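Local coordinates for catabolite control protein A (Lactococcus lactis, PDB 2O20), which probably acts as a global DNA-binding transcription regulator, mediating carbon catabolite repression and activation so that energy sources are used economically, at residues Pro71-Thr76 and Met96-Ser101; Pro144-Gly149 and Met302-Lys307; Val160-His165 and Val290-Tyr295; Ala184-Ser189 and Ala243-Asp248. The protein carries 1 engineered substitution. One frame throughout, in Å; residues are numbered along the deposited sequence.

Contact 1. Residues Pro71-Thr76 and Met96-Ser101; sequences PTITST and MILANS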
loop_
_atom_site.group_PDB
_atom_site.type_symbol
_atom_site.label_atom_id
_atom_site.label_comp_id
_atom_site.label_asym_id
_atom_site.label_seq_id
_atom_site.Cartn_x
_atom_site.Cartn_y
_atom_site.Cartn_z
ATOM N N PRO D 71 1.806 0.321 12.608
ATOM C CA PRO D 71 0.518 1.039 12.654
ATOM C C PRO D 71 -0.556 0.388 11.767
ATOM O O PRO D 71 -1.657 0.080 12.226
ATOM C CB PRO D 71 0.908 2.417 12.138
ATOM C CG PRO D 71 2.272 2.578 12.636
ATOM C CD PRO D 71 2.908 1.266 12.387
ATOM N N THR D 72 -0.227 0.163 10.500
ATOM C CA THR D 72 -1.175 -0.504 9.598
ATOM C C THR D 72 -0.484 -1.086 8.373
ATOM O O THR D 72 0.467 -0.526 7.834
ATOM C CB THR D 72 -2.339 0.448 9.149
ATOM O OG1 THR D 72 -3.234 -0.229 8.252
ATOM C CG2 THR D 72 -1.793 1.686 8.483
ATOM N N ILE D 73 -0.974 -2.250 7.977
ATOM C CA ILE D 73 -0.564 -2.913 6.749
ATOM C C ILE D 73 -0.880 -2.120 5.449
ATOM O O ILE D 73 -0.213 -2.322 4.411
ATOM C CB ILE D 73 -1.203 -4.355 6.704
ATOM C CG1 ILE D 73 -0.439 -5.259 5.754
ATOM C CG2 ILE D 73 -2.657 -4.311 6.403
ATOM C CD1 ILE D 73 0.859 -5.755 6.358
ATOM N N THR D 74 -1.858 -1.208 5.511
ATOM C CA THR D 74 -2.162 -0.325 4.374
ATOM C C THR D 74 -1.222 0.882 4.202
ATOM O O THR D 74 -1.385 1.654 3.264
ATOM C CB THR D 74 -3.610 0.217 4.454
ATOM O OG1 THR D 74 -3.729 1.007 5.635
ATOM C CG2 THR D 74 -4.617 -0.914 4.466
ATOM N N SER D 75 -0.236 1.047 5.066
ATOM C CA SER D 75 0.916 1.940 4.744
ATOM C C SER D 75 1.941 1.181 3.927
ATOM O O SER D 75 2.537 0.219 4.439
ATOM C CB SER D 75 1.636 2.443 6.008
ATOM O OG SER D 75 2.917 3.030 5.675
ATOM N N THR D 76 2.196 1.613 2.681
ATOM C CA THR D 76 3.170 0.898 1.871
ATOM C C THR D 76 4.587 1.088 2.413
ATOM O O THR D 76 5.442 0.271 2.121
ATOM C CB THR D 76 3.151 1.272 0.369
ATOM O OG1 THR D 76 3.426 2.662 0.185
ATOM C CG2 THR D 76 1.844 0.910 -0.260
ATOM N N MET D 96 6.176 -15.793 12.054
ATOM C CA MET D 96 5.988 -14.329 12.040
ATOM C C MET D 96 4.540 -14.026 12.457
ATOM O O MET D 96 3.619 -14.625 11.906
ATOM C CB MET D 96 6.154 -13.786 10.613
ATOM C CG MET D 96 7.562 -13.768 10.066
ATOM S SD MET D 96 8.411 -12.263 10.519
ATOM C CE MET D 96 7.359 -11.059 9.698
ATOM N N ILE D 97 4.348 -13.107 13.401
ATOM C CA ILE D 97 3.014 -12.639 13.776
ATOM C C ILE D 97 2.965 -11.148 13.511
ATOM O O ILE D 97 3.812 -10.399 14.017
ATOM C CB ILE D 97 2.681 -12.896 15.282
ATOM C CG1 ILE D 97 2.769 -14.387 15.637
ATOM C CG2 ILE D 97 1.278 -12.347 15.629
ATOM C CD1 ILE D 97 2.709 -14.681 17.145
ATOM N N LEU D 98 1.996 -10.688 12.724
ATOM C CA LEU D 98 1.895 -9.265 12.458
ATOM C C LEU D 98 0.690 -8.678 13.195
ATOM O O LEU D 98 -0.391 -9.257 13.178
ATOM C CB LEU D 98 1.746 -8.995 10.952
ATOM C CG LEU D 98 2.746 -9.599 9.951
ATOM C CD1 LEU D 98 2.365 -9.164 8.549
ATOM C CD2 LEU D 98 4.173 -9.204 10.237
ATOM N N ALA D 99 0.868 -7.511 13.795
ATOM C CA ALA D 99 -0.226 -6.872 14.516
ATOM C C ALA D 99 -0.318 -5.405 14.116
ATOM O O ALA D 99 0.697 -4.719 14.044
ATOM C CB ALA D 99 -0.001 -7.000 15.973
ATOM N N ASN D 100 -1.538 -4.932 13.868
ATOM C CA ASN D 100 -1.784 -3.531 13.536
ATOM C C ASN D 100 -2.126 -2.756 14.801
ATOM O O ASN D 100 -3.042 -3.146 15.539
ATOM C CB ASN D 100 -2.980 -3.407 12.581
ATOM C CG ASN D 100 -2.730 -4.075 11.227
ATOM O OD1 ASN D 100 -1.822 -3.685 10.463
ATOM N ND2 ASN D 100 -3.521 -5.100 10.933
ATOM N N SER D 101 -1.418 -1.654 15.033
ATOM C CA SER D 101 -1.613 -0.815 16.217
ATOM C C SER D 101 -2.394 0.476 15.955
ATOM O O SER D 101 -2.823 1.108 16.915
ATOM C CB SER D 101 -0.262 -0.395 16.770
ATOM O OG SER D 101 0.327 0.618 15.958
#

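Contact 2. Residues Pro144-Gly149 and Met302-Lys307; sequences PVVLVG and MRLLTK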
loop_
_atom_site.group_PDB
_atom_site.type_symbol
_atom_site.label_atom_id
_atom_site.label_comp_id
_atom_site.label_asym_id
_atom_site.label_seq_id
_atom_site.Cartn_x
_atom_site.Cartn_y
_atom_site.Cartn_z
ATOM N N PRO D 144 13.932 -9.597 23.650
ATOM C CA PRO D 144 14.693 -8.873 22.624
ATOM C C PRO D 144 13.780 -8.070 21.667
ATOM O O PRO D 144 12.743 -8.562 21.234
ATOM C CB PRO D 144 15.432 -10.000 21.886
ATOM C CG PRO D 144 15.513 -11.085 22.860
ATOM C CD PRO D 144 14.271 -11.029 23.659
ATOM N N VAL D 145 14.153 -6.818 21.422
ATOM C CA VAL D 145 13.364 -5.896 20.590
ATOM C C VAL D 145 14.303 -5.003 19.764
ATOM O O VAL D 145 15.397 -4.618 20.228
ATOM C CB VAL D 145 12.393 -5.043 21.478
ATOM C CG1 VAL D 145 13.140 -4.418 22.619
ATOM C CG2 VAL D 145 11.675 -3.971 20.685
ATOM N N VAL D 146 13.910 -4.743 18.525
ATOM C CA VAL D 146 14.592 -3.792 17.650
ATOM C C VAL D 146 13.528 -2.806 17.104
ATOM O O VAL D 146 12.454 -3.225 16.689
ATOM C CB VAL D 146 15.283 -4.490 16.479
ATOM C CG1 VAL D 146 16.089 -3.467 15.627
ATOM C CG2 VAL D 146 16.200 -5.609 17.006
ATOM N N LEU D 147 13.849 -1.515 17.126
ATOM C CA LEU D 147 12.998 -0.457 16.549
ATOM C C LEU D 147 13.428 -0.173 15.110
ATOM O O LEU D 147 14.629 -0.177 14.813
ATOM C CB LEU D 147 13.109 0.823 17.394
ATOM C CG LEU D 147 13.073 0.706 18.933
ATOM C CD1 LEU D 147 13.334 2.046 19.565
ATOM C CD2 LEU D 147 11.756 0.109 19.479
ATOM N N VAL D 148 12.463 0.065 14.217
ATOM C CA VAL D 148 12.736 0.458 12.829
ATOM C C VAL D 148 11.945 1.731 12.478
ATOM O O VAL D 148 10.719 1.777 12.664
ATOM C CB VAL D 148 12.377 -0.659 11.807
ATOM C CG1 VAL D 148 12.940 -0.308 10.415
ATOM C CG2 VAL D 148 12.878 -2.052 12.287
ATOM N N GLY D 149 12.648 2.768 12.017
ATOM C CA GLY D 149 12.023 4.032 11.647
ATOM C C GLY D 149 11.770 4.953 12.823
ATOM O O GLY D 149 11.172 6.029 12.662
ATOM N N MET D 302 16.059 -7.372 11.193
ATOM C CA MET D 302 15.780 -8.777 11.520
ATOM C C MET D 302 17.107 -9.579 11.721
ATOM O O MET D 302 17.186 -10.485 12.569
ATOM C CB MET D 302 14.846 -9.396 10.465
ATOM C CG MET D 302 14.306 -10.754 10.836
ATOM S SD MET D 302 13.302 -10.839 12.352
ATOM C CE MET D 302 14.234 -12.053 13.282
ATOM N N ARG D 303 18.150 -9.202 10.986
ATOM C CA ARG D 303 19.496 -9.778 11.178
ATOM C C ARG D 303 20.017 -9.508 12.588
ATOM O O ARG D 303 20.591 -10.403 13.235
ATOM C CB ARG D 303 20.483 -9.237 10.134
ATOM C CG ARG D 303 20.375 -9.916 8.797
ATOM C CD ARG D 303 21.378 -9.378 7.798
ATOM N NE ARG D 303 20.993 -9.770 6.444
ATOM C CZ ARG D 303 20.823 -8.946 5.416
ATOM N NH1 ARG D 303 21.033 -7.629 5.538
ATOM N NH2 ARG D 303 20.459 -9.458 4.239
ATOM N N LEU D 304 19.809 -8.272 13.058
ATOM C CA LEU D 304 20.232 -7.865 14.380
ATOM C C LEU D 304 19.418 -8.649 15.422
ATOM O O LEU D 304 19.977 -9.260 16.334
ATOM C CB LEU D 304 20.066 -6.340 14.549
ATOM C CG LEU D 304 20.420 -5.699 15.901
ATOM C CD1 LEU D 304 21.793 -6.049 16.284
ATOM C CD2 LEU D 304 20.288 -4.191 15.853
ATOM N N LEU D 305 18.099 -8.657 15.265
ATOM C CA LEU D 305 17.233 -9.381 16.201
ATOM C C LEU D 305 17.597 -10.890 16.298
ATOM O O LEU D 305 17.511 -11.471 17.363
ATOM C CB LEU D 305 15.753 -9.211 15.848
ATOM C CG LEU D 305 14.703 -9.781 16.835
ATOM C CD1 LEU D 305 14.803 -9.178 18.262
ATOM C CD2 LEU D 305 13.306 -9.593 16.306
ATOM N N THR D 306 17.964 -11.497 15.172
ATOM C CA THR D 306 18.344 -12.889 15.107
ATOM C C THR D 306 19.501 -13.150 16.070
ATOM O O THR D 306 19.505 -14.162 16.798
ATOM C CB THR D 306 18.706 -13.307 13.649
ATOM O OG1 THR D 306 17.539 -13.213 12.839
ATOM C CG2 THR D 306 19.185 -14.771 13.576
ATOM N N LYS D 307 20.454 -12.220 16.116
ATOM C CA LYS D 307 21.600 -12.368 17.020
ATOM C C LYS D 307 21.186 -12.228 18.485
ATOM O O LYS D 307 21.635 -13.006 19.317
ATOM C CB LYS D 307 22.693 -11.343 16.686
ATOM C CG LYS D 307 23.259 -11.437 15.288
ATOM C CD LYS D 307 24.080 -10.194 14.969
ATOM C CE LYS D 307 24.603 -10.195 13.546
ATOM N NZ LYS D 307 25.452 -8.999 13.304
#

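Contact 3. Residues Val160-His165 and Val290-Tyr295; sequences VNIDYH and VNQPLY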
loop_
_atom_site.group_PDB
_atom_site.type_symbol
_atom_site.label_atom_id
_atom_site.label_comp_id
_atom_site.label_asym_id
_atom_site.label_seq_id
_atom_site.Cartn_x
_atom_site.Cartn_y
_atom_site.Cartn_z
ATOM N N VAL D 160 17.205 0.690 13.817
ATOM C CA VAL D 160 17.694 0.844 12.450
ATOM C C VAL D 160 16.917 1.988 11.770
ATOM O O VAL D 160 15.679 1.958 11.703
ATOM C CB VAL D 160 17.551 -0.450 11.648
ATOM C CG1 VAL D 160 18.273 -0.320 10.267
ATOM C CG2 VAL D 160 18.111 -1.610 12.441
ATOM N N ASN D 161 17.666 2.961 11.233
ATOM C CA ASN D 161 17.110 4.196 10.701
ATOM C C ASN D 161 18.024 4.729 9.598
ATOM O O ASN D 161 19.147 4.242 9.449
ATOM C CB ASN D 161 16.990 5.270 11.813
ATOM C CG ASN D 161 15.943 4.946 12.855
ATOM O OD1 ASN D 161 14.747 5.247 12.697
ATOM N ND2 ASN D 161 16.382 4.360 13.950
ATOM N N ILE D 162 17.546 5.723 8.848
ATOM C CA ILE D 162 18.424 6.645 8.093
ATOM C C ILE D 162 18.873 7.784 9.010
ATOM O O ILE D 162 18.445 7.855 10.169
ATOM C CB ILE D 162 17.803 7.176 6.732
ATOM C CG1 ILE D 162 16.622 8.131 6.936
ATOM C CG2 ILE D 162 17.456 6.018 5.803
ATOM C CD1 ILE D 162 16.488 9.165 5.847
ATOM N N ASP D 163 19.776 8.629 8.507
ATOM C CA ASP D 163 20.227 9.860 9.164
ATOM C C ASP D 163 19.201 10.966 8.804
ATOM O O ASP D 163 19.279 11.597 7.759
ATOM C CB ASP D 163 21.673 10.206 8.717
ATOM C CG ASP D 163 22.226 11.442 9.395
ATOM O OD1 ASP D 163 21.454 12.184 10.018
ATOM O OD2 ASP D 163 23.460 11.680 9.321
ATOM N N TYR D 164 18.210 11.155 9.673
ATOM C CA TYR D 164 17.121 12.134 9.393
ATOM C C TYR D 164 17.595 13.601 9.342
ATOM O O TYR D 164 17.043 14.443 8.595
ATOM C CB TYR D 164 16.010 11.990 10.429
ATOM C CG TYR D 164 15.408 10.599 10.499
ATOM C CD1 TYR D 164 14.600 10.112 9.469
ATOM C CD2 TYR D 164 15.628 9.782 11.588
ATOM C CE1 TYR D 164 14.049 8.858 9.527
ATOM C CE2 TYR D 164 15.067 8.497 11.650
ATOM C CZ TYR D 164 14.275 8.054 10.617
ATOM O OH TYR D 164 13.710 6.786 10.656
ATOM N N HIS D 165 18.598 13.907 10.149
ATOM C CA HIS D 165 19.218 15.235 10.167
ATOM C C HIS D 165 19.796 15.578 8.782
ATOM O O HIS D 165 19.445 16.583 8.162
ATOM C CB HIS D 165 20.305 15.258 11.235
ATOM C CG HIS D 165 21.116 16.511 11.247
ATOM N ND1 HIS D 165 22.166 16.726 10.378
ATOM C CD2 HIS D 165 21.051 17.604 12.032
ATOM C CE1 HIS D 165 22.705 17.906 10.623
ATOM N NE2 HIS D 165 22.054 18.455 11.630
ATOM N N VAL D 290 13.373 12.067 -0.792
ATOM C CA VAL D 290 14.387 11.248 -0.134
ATOM C C VAL D 290 14.009 9.768 -0.351
ATOM O O VAL D 290 12.852 9.360 -0.111
ATOM C CB VAL D 290 14.462 11.565 1.395
ATOM C CG1 VAL D 290 15.312 10.544 2.166
ATOM C CG2 VAL D 290 14.947 12.995 1.619
ATOM N N ASN D 291 14.963 8.976 -0.847
ATOM C CA ASN D 291 14.812 7.524 -0.951
ATOM C C ASN D 291 15.416 6.834 0.287
ATOM O O ASN D 291 16.647 6.864 0.489
ATOM C CB ASN D 291 15.483 7.001 -2.228
ATOM C CG ASN D 291 15.193 5.516 -2.488
ATOM O OD1 ASN D 291 14.054 5.118 -2.717
ATOM N ND2 ASN D 291 16.232 4.699 -2.459
ATOM N N GLN D 292 14.558 6.236 1.111
ATOM C CA GLN D 292 15.007 5.388 2.211
ATOM C C GLN D 292 15.030 3.951 1.713
ATOM O O GLN D 292 14.145 3.539 0.938
ATOM C CB GLN D 292 14.085 5.500 3.419
ATOM C CG GLN D 292 14.001 6.913 4.024
ATOM C CD GLN D 292 13.199 6.911 5.331
ATOM O OE1 GLN D 292 13.222 5.938 6.062
ATOM N NE2 GLN D 292 12.478 7.988 5.604
ATOM N N PRO D 293 16.035 3.172 2.150
ATOM C CA PRO D 293 16.169 1.767 1.741
ATOM C C PRO D 293 15.262 0.877 2.596
ATOM O O PRO D 293 15.718 0.151 3.481
ATOM C CB PRO D 293 17.662 1.512 1.943
ATOM C CG PRO D 293 17.952 2.317 3.193
ATOM C CD PRO D 293 17.128 3.575 3.057
ATOM N N LEU D 294 13.956 0.936 2.311
ATOM C CA LEU D 294 12.943 0.352 3.190
ATOM C C LEU D 294 13.067 -1.175 3.398
ATOM O O LEU D 294 12.999 -1.654 4.518
ATOM C CB LEU D 294 11.565 0.698 2.664
ATOM C CG LEU D 294 11.153 2.198 2.625
ATOM C CD1 LEU D 294 9.717 2.259 2.182
ATOM C CD2 LEU D 294 11.326 2.877 3.950
ATOM N N TYR D 295 13.220 -1.933 2.322
ATOM C CA TYR D 295 13.466 -3.364 2.461
ATOM C C TYR D 295 14.689 -3.653 3.346
ATOM O O TYR D 295 14.644 -4.501 4.219
ATOM C CB TYR D 295 13.665 -3.994 1.085
ATOM C CG TYR D 295 13.910 -5.492 1.124
ATOM C CD1 TYR D 295 12.850 -6.376 1.057
ATOM C CD2 TYR D 295 15.195 -6.014 1.214
ATOM C CE1 TYR D 295 13.061 -7.749 1.079
ATOM C CE2 TYR D 295 15.417 -7.392 1.244
ATOM C CZ TYR D 295 14.333 -8.251 1.182
ATOM O OH TYR D 295 14.529 -9.618 1.202
HETATM O O HOH W 1 14.596 5.418 8.642
#

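Contact 4. Residues Ala184-Ser189 and Ala243-Asp248; sequences AYIMGS and AVVSHD. With SO4 (sulfate ion), chain L.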
loop_
_atom_site.group_PDB
_atom_site.type_symbol
_atom_site.label_atom_id
_atom_site.label_comp_id
_atom_site.label_asym_id
_atom_site.label_seq_id
_atom_site.Cartn_x
_atom_site.Cartn_y
_atom_site.Cartn_z
ATOM N N ALA D 184 8.357 25.516 4.078
ATOM C CA ALA D 184 7.676 24.794 5.149
ATOM C C ALA D 184 8.328 23.428 5.410
ATOM O O ALA D 184 8.866 22.805 4.508
ATOM C CB ALA D 184 6.274 24.609 4.816
ATOM N N TYR D 185 8.277 23.003 6.665
ATOM C CA TYR D 185 8.558 21.622 7.053
ATOM C C TYR D 185 7.291 21.010 7.678
ATOM O O TYR D 185 6.724 21.518 8.664
ATOM C CB TYR D 185 9.739 21.509 8.045
ATOM C CG TYR D 185 10.434 20.173 7.873
ATOM C CD1 TYR D 185 11.667 20.091 7.238
ATOM C CD2 TYR D 185 9.812 18.980 8.253
ATOM C CE1 TYR D 185 12.268 18.875 7.021
ATOM C CE2 TYR D 185 10.427 17.743 8.043
ATOM C CZ TYR D 185 11.648 17.712 7.412
ATOM O OH TYR D 185 12.294 16.522 7.180
ATOM N N ILE D 186 6.832 19.913 7.087
ATOM C CA ILE D 186 5.632 19.217 7.568
ATOM C C ILE D 186 6.091 17.867 8.203
ATOM O O ILE D 186 6.750 17.053 7.546
ATOM C CB ILE D 186 4.583 18.995 6.433
ATOM C CG1 ILE D 186 4.087 20.338 5.873
ATOM C CG2 ILE D 186 3.397 18.224 6.958
ATOM C CD1 ILE D 186 3.502 20.265 4.509
ATOM N N MET D 187 5.752 17.656 9.469
ATOM C CA MET D 187 6.214 16.485 10.217
ATOM C C MET D 187 5.126 15.904 11.103
ATOM O O MET D 187 4.018 16.456 11.177
ATOM C CB MET D 187 7.416 16.868 11.106
ATOM C CG MET D 187 7.119 17.995 12.127
ATOM S SD MET D 187 8.504 18.198 13.286
ATOM C CE MET D 187 9.843 18.419 12.153
ATOM N N GLY D 188 5.483 14.812 11.796
ATOM C CA GLY D 188 4.719 14.267 12.919
ATOM C C GLY D 188 4.905 15.054 14.211
ATOM O O GLY D 188 4.902 16.277 14.201
ATOM N N SER D 189 5.046 14.368 15.334
ATOM C CA SER D 189 5.249 15.038 16.635
ATOM C C SER D 189 6.687 15.477 16.809
ATOM O O SER D 189 7.617 14.659 16.743
ATOM C CB SER D 189 4.838 14.127 17.790
ATOM O OG SER D 189 5.250 14.683 19.035
ATOM N N ALA D 243 7.841 22.962 0.286
ATOM C CA ALA D 243 7.787 22.196 1.505
ATOM C C ALA D 243 8.624 20.921 1.434
ATOM O O ALA D 243 8.648 20.245 0.397
ATOM C CB ALA D 243 6.359 21.834 1.789
ATOM N N VAL D 244 9.240 20.598 2.565
ATOM C CA VAL D 244 9.835 19.274 2.856
ATOM C C VAL D 244 8.845 18.561 3.772
ATOM O O VAL D 244 8.352 19.146 4.744
ATOM C CB VAL D 244 11.171 19.381 3.576
ATOM C CG1 VAL D 244 11.813 17.964 3.742
ATOM C CG2 VAL D 244 12.080 20.372 2.839
ATOM N N VAL D 245 8.509 17.321 3.410
ATOM C CA VAL D 245 7.456 16.576 4.068
ATOM C C VAL D 245 7.993 15.199 4.519
ATOM O O VAL D 245 8.624 14.468 3.733
ATOM C CB VAL D 245 6.238 16.411 3.127
ATOM C CG1 VAL D 245 5.098 15.791 3.918
ATOM C CG2 VAL D 245 5.829 17.779 2.475
ATOM N N SER D 246 7.843 14.877 5.794
ATOM C CA SER D 246 8.493 13.681 6.281
ATOM C C SER D 246 7.809 12.371 5.837
ATOM O O SER D 246 8.499 11.375 5.666
ATOM C CB SER D 246 8.645 13.712 7.801
ATOM O OG SER D 246 7.388 13.688 8.392
ATOM N N HIS D 247 6.492 12.370 5.685
ATOM C CA HIS D 247 5.755 11.138 5.326
ATOM C C HIS D 247 5.212 11.216 3.914
ATOM O O HIS D 247 4.629 12.199 3.526
ATOM C CB HIS D 247 4.628 10.868 6.306
ATOM C CG HIS D 247 5.103 10.654 7.698
ATOM N ND1 HIS D 247 4.614 11.371 8.769
ATOM C CD2 HIS D 247 6.093 9.867 8.187
ATOM C CE1 HIS D 247 5.250 11.003 9.864
ATOM N NE2 HIS D 247 6.157 10.100 9.538
ATOM N N ASP D 248 5.418 10.153 3.142
ATOM C CA ASP D 248 4.993 10.127 1.747
ATOM C C ASP D 248 3.489 10.341 1.562
ATOM O O ASP D 248 3.088 11.022 0.633
ATOM C CB ASP D 248 5.370 8.772 1.100
ATOM C CG ASP D 248 6.876 8.560 0.972
ATOM O OD1 ASP D 248 7.681 9.523 0.789
ATOM O OD2 ASP D 248 7.262 7.372 1.087
HETATM S S SO4 L . 7.316 10.093 12.812
HETATM O O1 SO4 L . 7.688 9.988 14.228
HETATM O O2 SO4 L . 6.634 11.371 12.597
HETATM O O3 SO4 L . 8.522 10.016 11.987
HETATM O O4 SO4 L . 6.408 8.993 12.481
HETATM O O HOH W 2 4.565 14.474 7.375
#

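Contact 1. Residues Pro71-Thr76 and Met96-Ser101
At the end of strand 95-100, Asn100 holds CG anti to its own carbonyl carbon (chi1 -64°), and its amide reaches the backbone just beyond Pro71. There OD1 accepts a hydrogen bond from Ile73 N at 3.0 Å. The bond is bent, with 140° at the hydrogen, and the donor stands 29° out of the amide plane. The same oxygen lies 3.4 Å from Thr72 CA, while Asn100 CB rests 3.7 Å from Pro71 O. Pro71 itself meets the neighbouring serine: Ser101 OG sits 3.3 Å from Pro71 CA, and its hydrogen bond goes to Asn103 N, just past the strand.

Pro71-Thr76 is the connection that follows strand 65-70 and leads into helix 76-91, so the contact ties the first loop of a beta-alpha-beta crossover, the repeating unit of the Rossmann-like sheet in this periplasmic-binding-protein-like domain, to the end of its second strand, 95-100. A type I turn runs from Thr72 to Ser75, and Ser75 is the N-cap of the helix, its OG bonded to Phe78 N. Ile73 adds an apolar touch, its CD1 lying 4.3 Å from Leu98 CD1. An alanine in place of Asn100 would probably leave Ile73 N without its side-chain acceptor and let the turn shift against the strand end.

The other end of the amide serves the dimer. Asn100 ND2 makes a weak hydrogen bond to Asp86 of the second subunit, Thr72 OG1 bonds Arg83 of that subunit, and Ile73 packs on its counterpart Ile73 there.

Contact 2. Residues Pro144-Gly149 and Met302-Lys307
Val146 and Leu305 pass one another in opposite directions where strand 145-148 packs against helix 294-309, and the side chains that meet are all apolar. Val146 holds CG1 anti to its backbone N (chi1 -176°), which spreads its two methyls over successive helix residues. CG2 packs 3.8 Å from Leu305 CB, and CG1 lies at a looser 4.3 Å from Leu304 CD2.

A second apolar pair sits just before the strand, where Leu305 CD1 is 3.8 Å from Pro144 CB. That methyl also rests on a backbone group: Leu305 CD1 is 3.7 Å from Pro144 O and 4.0 Å from Val145 N, so it lies against the peptide unit joining the two residues.

Within the helix, Thr306 OG1 donates to Met302 O at 2.8 Å, and Thr306 N bonds the same oxygen from the other face of the carbonyl plane, so this buried hydroxyl is satisfied one turn back along its own helix.

The two axes approach to 8.4 Å and run nearly antiparallel, at 168°, as expected of a helix laid over a strand of an alpha/beta sandwich. Further along, Val148 packs on Leu297 and Ala301 of the same helix. Val124 of the adjoining strand 122-125 touches both Val148 and Leu305, and on another flank Met302 packs against Val85 and Ile88 of helix 76-91.

Contact 3. Residues Val160-His165 and Val290-Tyr295
Ile162 lies across the side chain of Gln292 at about a right angle. Its CD1 touches Gln292 CG at 3.8 Å and reaches on to Val290 CG1 at 4.1 Å, while its other branch, CG2, packs 3.7 Å from Pro293 CD. CG1 of the isoleucine stands between its backbone N and carbonyl carbon (chi1 69°), and CG2, anti to the carbonyl carbon, faces the proline. The aliphatic part of Gln292, extended beyond CG, thus serves as a hydrocarbon surface.

Its amide end is handled by a second shell. One water accepts from Ile162 N and donates both to Gln292 OE1, at 3.0 Å, and to Tyr164 OH, at 2.6 Å. NE2 of the glutamine, which also lies near the edge of the Tyr164 ring, bonds Gly274 O. Tyr164 OH in turn donates to Asn161 OD1 at 2.8 Å, in the carbonyl plane and on a lone pair, and the asparagine is itself steadied by a bond from ND2 to Thr150 O. Ile162 O stands over the rim of the tyrosine ring, on one face.

Both segments are strand-to-helix crossings between the two subdomains, two of the three that make up the hinge of the LacI and periplasmic-binding-protein fold. Here the bridging water and Gly274 O keep the buried glutamine amide bonded while its hydrocarbon part packs on Ile162.

Contact 4. Residues Ala184-Ser189 and Ala243-Asp248
Ala184 O, Val244 O and Ile186 O carry the backbone bonds that join strands 183-186 and 242-245 as parallel neighbours. Val244 N donates to Ala184 O, Ile186 N to Val244 O at 2.9 Å, and Ser246 N to Ile186 O; the second is nearly straight, 171° at the hydrogen. CA-H...O contacts accompany them, among them Ala243 CA to Ala184 O at 3.2 Å.

Apolar packing occupies both faces. On one, Ile186 and Val245 lie side by side, with Ile186 CD1 4.0 Å from Val245 CG2. On the other, Tyr185, its CG anti to the backbone N (chi1 -151°), crosses its neighbour obliquely: CE1 comes to 3.4 Å from Val244 CG1, a tight approach, and Val244 O stands off one ring face, toward the rim. Tyr202 of helix 193-208 meets this ring edge-to-face. An alanine at Tyr185 would probably open a gap over Val244 and leave Tyr202 without its aromatic partner.

Polar contacts gather where the strands end. Ser246 OG sits over the centre of one face of the His247 ring, and a sulfate, probably from the crystallisation liquor, lies at its edge. His247 NE2 makes a weak 3.4 Å bond to sulfate O3, with Asn195 a further donor, and Gly188 CA is 3.5 Å from sulfate O2, where a CB would clash. The apolar side chains of these two strands thus give way at their carboxyl ends to polar groups able to hold an anion, consistent with the ligand cleft of this fold.

Overall arrangement
Contacts 1 and 2 both reach the six-stranded sheet of one subdomain, their centres about 17 Å apart, whereas contact 4 lies in the four-stranded sheet of the other, its centre about 27 Å from that of contact 2. Contact 3 joins the two halves: its centre is about 16 Å from contact 2 and 15 Å from contact 4. It meets contact 2 directly, with a probable hydrogen bond of 2.9 Å between Leu147 O and Val160 N, and both use helix 294-309. The sulfate of contact 4 sits in the cleft between the subdomains, its O3 4.8 Å from Gly149 O. Contact 1, at the dimer interface, is about 22 Å from contact 4, centre to centre.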